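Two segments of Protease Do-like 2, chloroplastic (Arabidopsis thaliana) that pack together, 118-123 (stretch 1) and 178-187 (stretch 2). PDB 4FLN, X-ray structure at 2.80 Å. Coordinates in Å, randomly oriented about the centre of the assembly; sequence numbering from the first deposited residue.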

# COMPACT_ATOMS: atom_id res chain seq x y z
N GLY B 118 -17.76 -12.52 -33.54
CA GLY B 118 -16.31 -12.42 -33.65
C GLY B 118 -15.65 -12.07 -32.33
O GLY B 118 -15.91 -11.01 -31.77
N VAL B 119 -14.75 -12.91 -31.86
CA VAL B 119 -14.10 -12.64 -30.58
C VAL B 119 -12.95 -11.63 -30.64
O VAL B 119 -12.83 -10.80 -29.75
CB VAL B 119 -13.61 -13.93 -29.92
CG1 VAL B 119 -12.36 -13.64 -29.09
CG2 VAL B 119 -14.73 -14.52 -29.07
N ASP B 120 -12.12 -11.71 -31.68
CA ASP B 120 -10.95 -10.83 -31.78
C ASP B 120 -11.24 -9.42 -32.30
O ASP B 120 -10.44 -8.50 -32.10
CB ASP B 120 -9.79 -11.51 -32.55
CG ASP B 120 -10.26 -12.29 -33.76
OD1 ASP B 120 -11.45 -12.64 -33.82
OD2 ASP B 120 -9.42 -12.57 -34.64
N CYS B 121 -12.37 -9.24 -32.97
CA CYS B 121 -12.83 -7.90 -33.34
C CYS B 121 -13.89 -7.38 -32.36
O CYS B 121 -14.38 -6.25 -32.50
CB CYS B 121 -13.39 -7.90 -34.76
SG CYS B 121 -14.79 -9.01 -34.98
N ASP B 122 -14.25 -8.22 -31.39
CA ASP B 122 -15.26 -7.92 -30.36
C ASP B 122 -16.60 -7.38 -30.87
O ASP B 122 -17.07 -6.32 -30.47
CB ASP B 122 -14.71 -7.01 -29.26
CG ASP B 122 -15.61 -6.99 -28.02
OD1 ASP B 122 -16.37 -7.96 -27.81
OD2 ASP B 122 -15.55 -6.00 -27.26
N ILE B 123 -17.22 -8.14 -31.76
CA ILE B 123 -18.50 -7.77 -32.32
C ILE B 123 -19.47 -8.93 -32.18
O ILE B 123 -19.08 -10.10 -32.25
CB ILE B 123 -18.37 -7.35 -33.81
CG1 ILE B 123 -17.55 -6.07 -33.94
CG2 ILE B 123 -19.74 -7.16 -34.46
CD1 ILE B 123 -17.28 -5.68 -35.37
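Stretch 2 (178-187) SYAHGSSDLL

Residues 178-187 pack against the tight turn formed by residues 118-123 of the same chain, and the two segments together bury 292 Å² of surface. Stretch 1 contains no regular helix or strand. It folds back on itself through the backbone hydrogen bond from Ile 123 N to Gly 118 O (3.2 Å) and a weak one from Asp 122 N to Val 119 O (3.4 Å), with Asp 122 in a left-handed conformation (phi 50°, psi 55°). Stretch 2 is mostly loop or turn and passes into a strand towards its C-terminal end. The backbones come closest where Asp 120 CA lies 5.3 Å from Ala 180 CA and Cys 121 CA lies 5.6 Å from Tyr 179 CA. In this short register the numbering falls in one stretch as it rises in the other, so the chains run past each other in opposite senses. No hydrogen bond joins them among the modelled atoms, and the contact rests on van der Waals packing.

Ser 178 enters without touching the turn. Tyr 179 makes the first contact, its CA-to-CB bond directed toward stretch 1 and its chi1 in the m well. Its CB lies only 3.0 Å from Asp 120 O, a tight approach of carbon to carbonyl oxygen, and 4.2 Å from Cys 121 CA. The ring lies oblique to the carbonyl oxygens of Asp 120 and Cys 121, while the phenol reaches back to its own segment: Tyr 179 OH donates a hydrogen bond to Leu 187 O at 2.8 Å, tying the beginning of the stretch to its end. The backbone also takes part, with Tyr 179 O 4.4 Å from Asp 122 CB.

Ala 180 follows in an extended conformation and directs its methyl group toward the turn. Ala 180 CB is 3.9 Å from Val 119 O and 4.1 Å from Asp 120 CA, so this small side chain rests against main-chain atoms of two successive residues. The chain then turns away through His 181 and Gly 182, neither of which reaches stretch 1; Gly 182 has a positive phi of 60° and is poorly ordered. The hydrogen bond from Ser 183 N to Ala 180 O (2.8 Å) closes this bend, supported by a weak one from Ser 183 OG to His 181 O (3.3 Å).

The bend brings the chain back to Asp 120, the residue of stretch 1 with the largest area covered by this contact. Ser 183 CB sits 4.0 Å from Asp 120 CB, and Ser 184 CB lies 4.1 Å from Asp 120 OD2. Asp 185 then points its CA-to-CB bond away from the turn, whereas Leu 186 points toward it, the alternation expected of an extended chain. Leu 186 CD1 packs 3.7 Å from Cys 121 CB, an apolar contact, and 4.1 Å from Asp 120 O. Leu 187 lies beyond reach of stretch 1, but its carbonyl anchors the Tyr 179 hydroxyl.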

# COMPACT_ATOMS: atom_id res chain seq x y z
N SER B 178 -5.03 -3.52 -30.73
CA SER B 178 -5.55 -4.86 -30.44
C SER B 178 -6.93 -4.79 -29.80
O SER B 178 -7.15 -3.99 -28.89
CB SER B 178 -4.59 -5.65 -29.54
OG SER B 178 -4.58 -5.13 -28.23
N TYR B 179 -7.88 -5.58 -30.30
CA TYR B 179 -9.24 -5.58 -29.76
C TYR B 179 -9.51 -6.63 -28.67
O TYR B 179 -10.53 -6.58 -27.98
CB TYR B 179 -10.28 -5.71 -30.89
CG TYR B 179 -10.52 -4.42 -31.62
CD1 TYR B 179 -11.00 -3.31 -30.94
CD2 TYR B 179 -10.28 -4.31 -32.98
CE1 TYR B 179 -11.22 -2.12 -31.61
CE2 TYR B 179 -10.50 -3.13 -33.65
CZ TYR B 179 -10.97 -2.04 -32.96
OH TYR B 179 -11.19 -0.86 -33.62
N ALA B 180 -8.59 -7.58 -28.52
CA ALA B 180 -8.72 -8.65 -27.54
C ALA B 180 -7.33 -9.03 -27.09
O ALA B 180 -6.40 -9.03 -27.91
CB ALA B 180 -9.42 -9.84 -28.16
N HIS B 181 -7.17 -9.34 -25.81
CA HIS B 181 -5.83 -9.40 -25.24
C HIS B 181 -4.96 -10.36 -26.04
O HIS B 181 -5.29 -11.54 -26.18
CB HIS B 181 -5.90 -9.81 -23.79
N GLY B 182 -3.86 -9.83 -26.58
CA GLY B 182 -2.89 -10.61 -27.33
C GLY B 182 -3.43 -11.29 -28.58
O GLY B 182 -2.72 -12.07 -29.22
N SER B 183 -4.68 -11.00 -28.94
CA SER B 183 -5.35 -11.74 -30.00
C SER B 183 -4.93 -11.33 -31.40
O SER B 183 -4.27 -12.08 -32.12
CB SER B 183 -6.86 -11.64 -29.86
OG SER B 183 -7.31 -12.36 -28.72
N SER B 184 -5.34 -10.13 -31.80
CA SER B 184 -5.07 -9.65 -33.15
C SER B 184 -4.91 -8.14 -33.15
O SER B 184 -5.09 -7.50 -32.12
CB SER B 184 -6.20 -10.07 -34.09
N ASP B 185 -4.57 -7.58 -34.31
CA ASP B 185 -4.42 -6.13 -34.46
C ASP B 185 -5.23 -5.63 -35.64
O ASP B 185 -4.95 -5.97 -36.79
CB ASP B 185 -2.95 -5.73 -34.62
CG ASP B 185 -2.30 -5.34 -33.30
OD1 ASP B 185 -2.47 -6.08 -32.31
OD2 ASP B 185 -1.63 -4.28 -33.25
N LEU B 186 -6.22 -4.80 -35.35
CA LEU B 186 -7.11 -4.27 -36.37
C LEU B 186 -7.18 -2.75 -36.29
O LEU B 186 -6.81 -2.14 -35.29
CB LEU B 186 -8.50 -4.86 -36.19
CG LEU B 186 -8.59 -6.38 -36.08
CD1 LEU B 186 -10.01 -6.80 -35.76
CD2 LEU B 186 -8.11 -7.04 -37.36
N LEU B 187 -7.64 -2.13 -37.37
CA LEU B 187 -7.74 -0.68 -37.39
C LEU B 187 -8.66 -0.29 -36.24
O LEU B 187 -9.52 -1.08 -35.83
CB LEU B 187 -8.29 -0.22 -38.73
CG LEU B 187 -8.45 1.27 -39.06
CD1 LEU B 187 -7.09 1.95 -39.23
CD2 LEU B 187 -9.27 1.43 -40.33